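Local coordinates for protein glycoside hydrolase family 31 (Trueperella pyogenes, PDB 5I0F) that degrades cycloalternan through a covalent glycosyl-enzyme intermediate, consistent with the retaining mechanism of its glycosidase family, at residues G337-F341 / Q451-L455. Residues are numbered along the deposited sequence; the frame is centred on the assembly and turned at random.
Sequences GFTIF and QRRYL
Y454 reaches across to the 337-341 loop and gives its OH to the backbone O of T339, 2.6 Å away. The bond lies in the carbonyl plane, on a lone pair. Y454 has CG between its backbone N and carbonyl carbon (chi1 86°), which directs the ring at the loop. A water gives a proton to the same OH and accepts one from F341 N, so the phenol both donates and accepts.

T339 sits between Y454 and R452. Its CG2, anti to the backbone N, touches Q451 O at 3.2 Å. Its OG1 lies over one face of the R452 guanidinium, 3.5 Å from R452 NH2. The same T339 OG1 donates to G337 O at 2.9 Å. A second water links G337 O to R452 NH2. R452 NE bonds to Q388, which also holds F338 O. L455 CD2 meets F341 CE1 at 4.2 Å.

The F338 ring points out of the interface and touches a bound glucose of the glycan pocket. T339 OG1 is also bonded to Q405, and R452 NH1 to W448 O. With the Y454 bond to T339 O, these buried polar links would hold the backbone on either side of F338 in place.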
loop_
_atom_site.group_PDB
_atom_site.type_symbol
_atom_site.label_atom_id
_atom_site.label_comp_id
_atom_site.label_asym_id
_atom_site.label_seq_id
_atom_site.Cartn_x
_atom_site.Cartn_y
_atom_site.Cartn_z
ATOM N N GLY A 337 12.305 13.487 -14.832
ATOM C CA GLY A 337 11.141 13.006 -15.578
ATOM C C GLY A 337 10.868 11.505 -15.530
ATOM O O GLY A 337 9.817 11.058 -16.002
ATOM N N PHE A 338 11.807 10.726 -14.987
ATOM C CA PHE A 338 11.683 9.253 -14.884
ATOM C C PHE A 338 11.307 8.568 -16.193
ATOM O O PHE A 338 10.568 7.592 -16.229
ATOM C CB PHE A 338 10.794 8.884 -13.700
ATOM C CG PHE A 338 11.288 9.494 -12.433
ATOM C CD1 PHE A 338 12.315 8.887 -11.726
ATOM C CD2 PHE A 338 10.825 10.757 -12.014
ATOM C CE1 PHE A 338 12.864 9.487 -10.606
ATOM C CE2 PHE A 338 11.367 11.359 -10.870
ATOM C CZ PHE A 338 12.384 10.726 -10.166
ATOM N N THR A 339 11.878 9.103 -17.277
ATOM C CA THR A 339 11.639 8.637 -18.624
ATOM C C THR A 339 12.932 8.346 -19.417
ATOM O O THR A 339 12.926 7.533 -20.335
ATOM C CB THR A 339 10.781 9.713 -19.348
ATOM O OG1 THR A 339 9.566 9.896 -18.595
ATOM C CG2 THR A 339 10.421 9.287 -20.669
ATOM N N ILE A 340 14.023 9.000 -19.035
ATOM C CA ILE A 340 15.297 9.009 -19.758
ATOM C C ILE A 340 16.416 8.611 -18.798
ATOM O O ILE A 340 16.474 9.135 -17.698
ATOM C CB ILE A 340 15.568 10.426 -20.290
ATOM C CG1 ILE A 340 14.406 10.845 -21.228
ATOM C CG2 ILE A 340 16.937 10.512 -20.959
ATOM C CD1 ILE A 340 14.440 12.267 -21.682
ATOM N N PHE A 341 17.305 7.714 -19.239
ATOM C CA PHE A 341 18.461 7.295 -18.445
ATOM C C PHE A 341 19.399 8.475 -18.100
ATOM O O PHE A 341 19.609 9.380 -18.927
ATOM C CB PHE A 341 19.260 6.194 -19.169
ATOM C CG PHE A 341 18.766 4.785 -18.917
ATOM C CD1 PHE A 341 17.747 4.234 -19.683
ATOM C CD2 PHE A 341 19.327 4.004 -17.911
ATOM C CE1 PHE A 341 17.301 2.948 -19.465
ATOM C CE2 PHE A 341 18.883 2.710 -17.686
ATOM C CZ PHE A 341 17.865 2.178 -18.465
ATOM N N GLN A 451 4.963 7.766 -23.183
ATOM C CA GLN A 451 6.256 8.377 -22.830
ATOM C C GLN A 451 7.346 7.322 -22.484
ATOM O O GLN A 451 8.542 7.583 -22.659
ATOM C CB GLN A 451 6.077 9.341 -21.650
ATOM C CG GLN A 451 5.100 10.512 -21.859
ATOM C CD GLN A 451 5.731 11.720 -22.543
ATOM O OE1 GLN A 451 6.824 12.157 -22.157
ATOM N NE2 GLN A 451 5.037 12.287 -23.545
ATOM N N ARG A 452 6.930 6.163 -21.972
ATOM C CA ARG A 452 7.829 5.060 -21.567
ATOM C C ARG A 452 7.925 3.907 -22.539
ATOM O O ARG A 452 8.661 2.947 -22.261
ATOM C CB ARG A 452 7.348 4.437 -20.232
ATOM C CG ARG A 452 7.586 5.298 -19.034
ATOM C CD ARG A 452 6.407 6.194 -18.693
ATOM N NE ARG A 452 6.860 7.040 -17.611
ATOM C CZ ARG A 452 6.485 8.284 -17.366
ATOM N NH1 ARG A 452 5.562 8.914 -18.103
ATOM N NH2 ARG A 452 7.050 8.905 -16.348
ATOM N N ARG A 453 7.177 3.955 -23.643
ATOM C CA ARG A 453 7.053 2.803 -24.531
ATOM C C ARG A 453 8.404 2.368 -25.081
ATOM O O ARG A 453 8.684 1.167 -25.162
ATOM C CB ARG A 453 6.065 3.092 -25.682
ATOM C CG ARG A 453 5.927 1.958 -26.706
ATOM C CD ARG A 453 4.838 2.254 -27.734
ATOM N NE ARG A 453 3.529 2.200 -27.102
ATOM C CZ ARG A 453 2.868 1.090 -26.792
ATOM N NH1 ARG A 453 3.372 -0.114 -27.049
ATOM N NH2 ARG A 453 1.691 1.185 -26.186
ATOM N N TYR A 454 9.249 3.333 -25.430
ATOM C CA TYR A 454 10.597 3.009 -25.985
ATOM C C TYR A 454 11.468 2.170 -25.033
ATOM O O TYR A 454 12.304 1.394 -25.496
ATOM C CB TYR A 454 11.357 4.256 -26.428
ATOM C CG TYR A 454 12.140 4.921 -25.326
ATOM C CD1 TYR A 454 11.544 5.847 -24.468
ATOM C CD2 TYR A 454 13.485 4.619 -25.126
ATOM C CE1 TYR A 454 12.272 6.452 -23.466
ATOM C CE2 TYR A 454 14.209 5.209 -24.115
ATOM C CZ TYR A 454 13.596 6.120 -23.286
ATOM O OH TYR A 454 14.339 6.703 -22.292
ATOM N N LEU A 455 11.263 2.317 -23.726
ATOM C CA LEU A 455 11.991 1.504 -22.730
ATOM C C LEU A 455 11.726 0.021 -22.940
ATOM O O LEU A 455 12.630 -0.793 -22.806
ATOM C CB LEU A 455 11.584 1.872 -21.294
ATOM C CG LEU A 455 11.899 3.305 -20.888
ATOM C CD1 LEU A 455 11.214 3.596 -19.561
ATOM C CD2 LEU A 455 13.417 3.534 -20.821
HETATM O O HOH W 1 7.144 11.629 -16.214
HETATM O O HOH W 2 17.296 6.921 -22.221
#